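Long-range contact in oxidoreductase, Gfo/Idh/MocA family (PDB 1XEA), which probably acts as an NAD(P)-dependent oxidoreductase of the Gfo/Idh/MocA family, on a substrate not yet identified: residues Y230-Q242 and W246-D258. Numbering follows the deposited sequence.
Sequences YDNVAYLFDSFTQ and WRDNQESRVALKD
Trp246 meets Ala234 and Leu236 on one face of the antiparallel strands 233-237 and 242-247, a worked example of an indole laid along the neighbouring strand. With CG beside the backbone N (chi1 -68°) and chi2 at -56°, the six-membered ring reaches along strand 233-237. The CB of Ala234 then lies at the ring edge, near its plane, 3.8 Å from CE3 of Trp246, while Leu236 runs side by side with the indole, its CD1 3.5 Å from CH2 of Trp246. The other end of the indole is held within its own hairpin: NE1 of Trp246 donates to OE2 of Glu251 at 2.9 Å, nearly in the ring plane but from above the carboxylate plane, which should restrict the ring's rotation. Ala234 and Trp246 also form an antiparallel hydrogen-bonded pair, N of Ala234 giving to O of Trp246 (3.1 Å) and N of Trp246 to O of Ala234 (3.0 Å).

Across the intervening strand 242-247, Phe237 and Val254 cross at about a right angle, CE2 of Phe237 lying 3.7 Å from CG2 of Val254. OE1 of Gln242 sits at the guanidinium edge of Arg253, 3.5 Å from its NH2, the two planes 88° apart. At the turn Asp238-Thr241, N of Leu256 donates to O of Thr241 at 2.8 Å.

Strands 233-237, 242-247 and 250-255 thus form an antiparallel meander at one edge of the mixed sheet, 250-255 being outermost within the chain and bonded through its backbone to a third subunit. Helix 127-132 packs on Phe237 and Val254, and Ile221 of a second subunit packs on Trp246.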
loop_
_atom_site.group_PDB
_atom_site.type_symbol
_atom_site.label_atom_id
_atom_site.label_comp_id
_atom_site.label_asym_id
_atom_site.label_seq_id
_atom_site.Cartn_x
_atom_site.Cartn_y
_atom_site.Cartn_z
ATOM N N TYR A 230 -18.031 3.816 11.855
ATOM C CA TYR A 230 -18.812 3.713 13.072
ATOM C C TYR A 230 -18.220 4.765 13.981
ATOM O O TYR A 230 -17.519 5.665 13.517
ATOM C CB TYR A 230 -18.628 2.338 13.700
ATOM C CG TYR A 230 -19.058 1.194 12.818
ATOM C CD1 TYR A 230 -18.242 0.733 11.785
ATOM C CD2 TYR A 230 -20.286 0.566 13.021
ATOM C CE1 TYR A 230 -18.642 -0.329 10.982
ATOM C CE2 TYR A 230 -20.692 -0.494 12.221
ATOM C CZ TYR A 230 -19.869 -0.937 11.210
ATOM O OH TYR A 230 -20.270 -1.996 10.435
ATOM N N ASP A 231 -18.481 4.675 15.275
ATOM C CA ASP A 231 -17.887 5.657 16.161
ATOM C C ASP A 231 -16.470 5.214 16.475
ATOM O O ASP A 231 -16.256 4.137 17.015
ATOM C CB ASP A 231 -18.710 5.827 17.443
ATOM C CG ASP A 231 -20.048 6.517 17.188
ATOM O OD1 ASP A 231 -20.060 7.607 16.546
ATOM O OD2 ASP A 231 -21.089 5.967 17.632
ATOM N N ASN A 232 -15.505 6.048 16.100
ATOM C CA ASN A 232 -14.081 5.789 16.322
ATOM C C ASN A 232 -13.574 4.528 15.674
ATOM O O ASN A 232 -12.527 4.000 16.050
ATOM C CB ASN A 232 -13.763 5.757 17.810
ATOM C CG ASN A 232 -13.947 7.113 18.456
ATOM O OD1 ASN A 232 -13.532 8.140 17.907
ATOM N ND2 ASN A 232 -14.567 7.128 19.624
ATOM N N VAL A 233 -14.316 4.049 14.687
ATOM C CA VAL A 233 -13.908 2.860 13.975
ATOM C C VAL A 233 -14.272 3.031 12.519
ATOM O O VAL A 233 -15.328 3.571 12.201
ATOM C CB VAL A 233 -14.585 1.606 14.544
ATOM C CG1 VAL A 233 -14.000 0.372 13.866
ATOM C CG2 VAL A 233 -14.359 1.522 16.063
ATOM N N ALA A 234 -13.388 2.591 11.634
ATOM C CA ALA A 234 -13.641 2.708 10.210
ATOM C C ALA A 234 -12.981 1.553 9.467
ATOM O O ALA A 234 -12.124 0.862 10.020
ATOM C CB ALA A 234 -13.117 4.046 9.698
ATOM N N TYR A 235 -13.420 1.329 8.227
ATOM C CA TYR A 235 -12.888 0.281 7.342
ATOM C C TYR A 235 -12.887 0.806 5.917
ATOM O O TYR A 235 -13.756 1.584 5.534
ATOM C CB TYR A 235 -13.767 -0.967 7.328
ATOM C CG TYR A 235 -13.841 -1.747 8.607
ATOM C CD1 TYR A 235 -14.669 -1.336 9.648
ATOM C CD2 TYR A 235 -13.094 -2.917 8.775
ATOM C CE1 TYR A 235 -14.756 -2.070 10.827
ATOM C CE2 TYR A 235 -13.168 -3.660 9.948
ATOM C CZ TYR A 235 -14.002 -3.230 10.970
ATOM O OH TYR A 235 -14.071 -3.948 12.139
ATOM N N LEU A 236 -11.932 0.355 5.120
ATOM C CA LEU A 236 -11.865 0.776 3.728
ATOM C C LEU A 236 -11.355 -0.394 2.917
ATOM O O LEU A 236 -10.176 -0.731 2.979
ATOM C CB LEU A 236 -10.911 1.954 3.551
ATOM C CG LEU A 236 -11.027 2.806 2.274
ATOM C CD1 LEU A 236 -9.727 3.575 2.121
ATOM C CD2 LEU A 236 -11.277 1.965 1.051
ATOM N N PHE A 237 -12.245 -1.018 2.157
ATOM C CA PHE A 237 -11.856 -2.152 1.334
ATOM C C PHE A 237 -11.606 -1.711 -0.103
ATOM O O PHE A 237 -12.479 -1.111 -0.729
ATOM C CB PHE A 237 -12.942 -3.220 1.357
ATOM C CG PHE A 237 -13.240 -3.750 2.722
ATOM C CD1 PHE A 237 -14.291 -3.238 3.468
ATOM C CD2 PHE A 237 -12.489 -4.792 3.251
ATOM C CE1 PHE A 237 -14.605 -3.770 4.727
ATOM C CE2 PHE A 237 -12.787 -5.335 4.508
ATOM C CZ PHE A 237 -13.846 -4.823 5.245
ATOM N N ASP A 238 -10.413 -2.006 -0.615
ATOM C CA ASP A 238 -10.037 -1.646 -1.986
ATOM C C ASP A 238 -10.355 -2.783 -2.962
ATOM O O ASP A 238 -10.101 -2.681 -4.164
ATOM C CB ASP A 238 -8.542 -1.303 -2.049
ATOM C CG ASP A 238 -7.689 -2.316 -1.318
ATOM O OD1 ASP A 238 -7.817 -2.433 -0.079
ATOM O OD2 ASP A 238 -6.894 -3.014 -1.970
ATOM N N SER A 239 -10.898 -3.872 -2.431
ATOM C CA SER A 239 -11.275 -5.017 -3.242
ATOM C C SER A 239 -12.126 -5.944 -2.375
ATOM O O SER A 239 -12.531 -5.578 -1.269
ATOM C CB SER A 239 -10.039 -5.772 -3.742
ATOM O OG SER A 239 -9.442 -6.546 -2.723
ATOM N N PHE A 240 -12.398 -7.143 -2.874
ATOM C CA PHE A 240 -13.176 -8.090 -2.115
ATOM C C PHE A 240 -12.278 -8.973 -1.256
ATOM O O PHE A 240 -12.772 -9.746 -0.451
ATOM C CB PHE A 240 -14.024 -8.950 -3.060
ATOM C CG PHE A 240 -15.042 -8.170 -3.837
ATOM C CD1 PHE A 240 -15.014 -8.165 -5.229
ATOM C CD2 PHE A 240 -15.997 -7.388 -3.177
ATOM C CE1 PHE A 240 -15.922 -7.388 -5.950
ATOM C CE2 PHE A 240 -16.914 -6.604 -3.892
ATOM C CZ PHE A 240 -16.875 -6.598 -5.283
ATOM N N THR A 241 -10.962 -8.848 -1.385
ATOM C CA THR A 241 -10.080 -9.716 -0.608
ATOM C C THR A 241 -9.236 -8.992 0.418
ATOM O O THR A 241 -8.803 -9.583 1.400
ATOM C CB THR A 241 -9.129 -10.505 -1.530
ATOM O OG1 THR A 241 -8.126 -9.626 -2.056
ATOM C CG2 THR A 241 -9.906 -11.114 -2.669
ATOM N N GLN A 242 -9.002 -7.711 0.178
ATOM C CA GLN A 242 -8.189 -6.905 1.064
ATOM C C GLN A 242 -8.873 -5.644 1.534
ATOM O O GLN A 242 -9.719 -5.071 0.833
ATOM C CB GLN A 242 -6.916 -6.509 0.350
ATOM C CG GLN A 242 -5.843 -7.540 0.416
ATOM C CD GLN A 242 -4.566 -7.022 -0.193
ATOM O OE1 GLN A 242 -3.478 -7.585 0.028
ATOM N NE2 GLN A 242 -4.684 -5.936 -0.978
ATOM N N TRP A 246 -9.208 0.853 10.640
ATOM C CA TRP A 246 -8.693 1.943 11.454
ATOM C C TRP A 246 -9.413 1.916 12.810
ATOM O O TRP A 246 -10.620 2.154 12.896
ATOM C CB TRP A 246 -8.934 3.274 10.745
ATOM C CG TRP A 246 -8.133 3.436 9.504
ATOM C CD1 TRP A 246 -6.776 3.353 9.392
ATOM C CD2 TRP A 246 -8.624 3.740 8.193
ATOM N NE1 TRP A 246 -6.393 3.583 8.097
ATOM C CE2 TRP A 246 -7.508 3.822 7.341
ATOM C CE3 TRP A 246 -9.898 3.947 7.657
ATOM C CZ2 TRP A 246 -7.623 4.105 5.981
ATOM C CZ3 TRP A 246 -10.017 4.231 6.299
ATOM C CH2 TRP A 246 -8.884 4.306 5.476
ATOM N N ARG A 247 -8.658 1.624 13.861
ATOM C CA ARG A 247 -9.201 1.534 15.204
ATOM C C ARG A 247 -8.129 1.973 16.182
ATOM O O ARG A 247 -6.960 1.634 16.017
ATOM C CB ARG A 247 -9.617 0.095 15.482
ATOM C CG ARG A 247 -9.826 -0.214 16.933
ATOM C CD ARG A 247 -10.232 -1.658 17.088
ATOM N NE ARG A 247 -11.571 -1.878 16.576
ATOM C CZ ARG A 247 -12.117 -3.074 16.401
ATOM N NH1 ARG A 247 -11.410 -4.162 16.704
ATOM N NH2 ARG A 247 -13.367 -3.179 15.934
ATOM N N ASP A 248 -8.529 2.737 17.191
ATOM C CA ASP A 248 -7.591 3.242 18.189
ATOM C C ASP A 248 -6.460 4.015 17.513
ATOM O O ASP A 248 -5.299 3.951 17.926
ATOM C CB ASP A 248 -7.000 2.093 18.995
ATOM C CG ASP A 248 -8.057 1.248 19.667
ATOM O OD1 ASP A 248 -8.903 1.815 20.396
ATOM O OD2 ASP A 248 -8.038 0.009 19.479
ATOM N N ASN A 249 -6.814 4.745 16.463
ATOM C CA ASN A 249 -5.849 5.532 15.718
ATOM C C ASN A 249 -4.724 4.664 15.186
ATOM O O ASN A 249 -3.578 5.089 15.130
ATOM C CB ASN A 249 -5.263 6.635 16.586
ATOM C CG ASN A 249 -4.691 7.767 15.755
ATOM O OD1 ASN A 249 -5.338 8.247 14.810
ATOM N ND2 ASN A 249 -3.482 8.211 16.098
ATOM N N GLN A 250 -5.064 3.447 14.799
ATOM C CA GLN A 250 -4.089 2.552 14.253
ATOM C C GLN A 250 -4.687 1.985 13.007
ATOM O O GLN A 250 -5.907 1.898 12.895
ATOM C CB GLN A 250 -3.819 1.406 15.189
ATOM C CG GLN A 250 -3.111 1.757 16.452
ATOM C CD GLN A 250 -2.856 0.495 17.251
ATOM O OE1 GLN A 250 -2.305 -0.483 16.719
ATOM N NE2 GLN A 250 -3.268 0.491 18.522
ATOM N N GLU A 251 -3.829 1.588 12.076
ATOM C CA GLU A 251 -4.276 1.001 10.829
ATOM C C GLU A 251 -3.784 -0.424 10.802
ATOM O O GLU A 251 -2.606 -0.688 11.034
ATOM C CB GLU A 251 -3.704 1.777 9.643
ATOM C CG GLU A 251 -3.702 1.020 8.317
ATOM C CD GLU A 251 -3.355 1.918 7.140
ATOM O OE1 GLU A 251 -2.766 1.418 6.156
ATOM O OE2 GLU A 251 -3.676 3.128 7.183
ATOM N N SER A 252 -4.695 -1.356 10.556
ATOM C CA SER A 252 -4.313 -2.763 10.459
ATOM C C SER A 252 -4.939 -3.317 9.194
ATOM O O SER A 252 -5.904 -2.757 8.679
ATOM C CB SER A 252 -4.775 -3.556 11.680
ATOM O OG SER A 252 -6.079 -3.189 12.081
ATOM N N ARG A 253 -4.378 -4.408 8.693
ATOM C CA ARG A 253 -4.847 -5.043 7.472
ATOM C C ARG A 253 -5.859 -6.132 7.789
ATOM O O ARG A 253 -5.683 -6.873 8.750
ATOM C CB ARG A 253 -3.641 -5.636 6.732
ATOM C CG ARG A 253 -3.973 -6.538 5.567
ATOM C CD ARG A 253 -2.723 -6.847 4.716
ATOM N NE ARG A 253 -2.989 -7.796 3.624
ATOM C CZ ARG A 253 -3.194 -9.100 3.789
ATOM N NH1 ARG A 253 -3.161 -9.625 5.011
ATOM N NH2 ARG A 253 -3.435 -9.869 2.729
ATOM N N VAL A 254 -6.946 -6.181 7.024
ATOM C CA VAL A 254 -7.961 -7.223 7.181
ATOM C C VAL A 254 -8.087 -7.873 5.810
ATOM O O VAL A 254 -8.350 -7.192 4.816
ATOM C CB VAL A 254 -9.372 -6.681 7.577
ATOM C CG1 VAL A 254 -9.401 -6.240 9.025
ATOM C CG2 VAL A 254 -9.778 -5.550 6.658
ATOM N N ALA A 255 -7.901 -9.186 5.740
ATOM C CA ALA A 255 -7.994 -9.853 4.445
ATOM C C ALA A 255 -8.750 -11.169 4.461
ATOM O O ALA A 255 -9.001 -11.757 5.509
ATOM C CB ALA A 255 -6.597 -10.067 3.861
ATOM N N LEU A 256 -9.101 -11.617 3.267
ATOM C CA LEU A 256 -9.828 -12.849 3.084
ATOM C C LEU A 256 -8.854 -14.010 3.247
ATOM O O LEU A 256 -7.704 -13.914 2.825
ATOM C CB LEU A 256 -10.426 -12.856 1.685
ATOM C CG LEU A 256 -11.381 -13.982 1.320
ATOM C CD1 LEU A 256 -12.600 -13.984 2.266
ATOM C CD2 LEU A 256 -11.826 -13.768 -0.102
ATOM N N LYS A 257 -9.310 -15.094 3.867
ATOM C CA LYS A 257 -8.475 -16.270 4.069
ATOM C C LYS A 257 -7.896 -16.717 2.728
ATOM O O LYS A 257 -8.523 -16.543 1.683
ATOM C CB LYS A 257 -9.306 -17.405 4.665
ATOM C CG LYS A 257 -8.697 -18.050 5.886
ATOM C CD LYS A 257 -9.684 -18.993 6.559
ATOM C CE LYS A 257 -9.251 -19.316 7.991
ATOM N NZ LYS A 257 -10.169 -20.262 8.691
ATOM N N ASP A 258 -6.703 -17.297 2.757
ATOM C CA ASP A 258 -6.064 -17.759 1.538
ATOM C C ASP A 258 -6.760 -19.012 1.007
ATOM O O ASP A 258 -7.424 -19.734 1.751
ATOM C CB ASP A 258 -4.582 -18.037 1.805
ATOM C CG ASP A 258 -3.785 -18.263 0.528
ATOM O OD1 ASP A 258 -4.210 -17.784 -0.535
ATOM O OD2 ASP A 258 -2.722 -18.905 0.585
#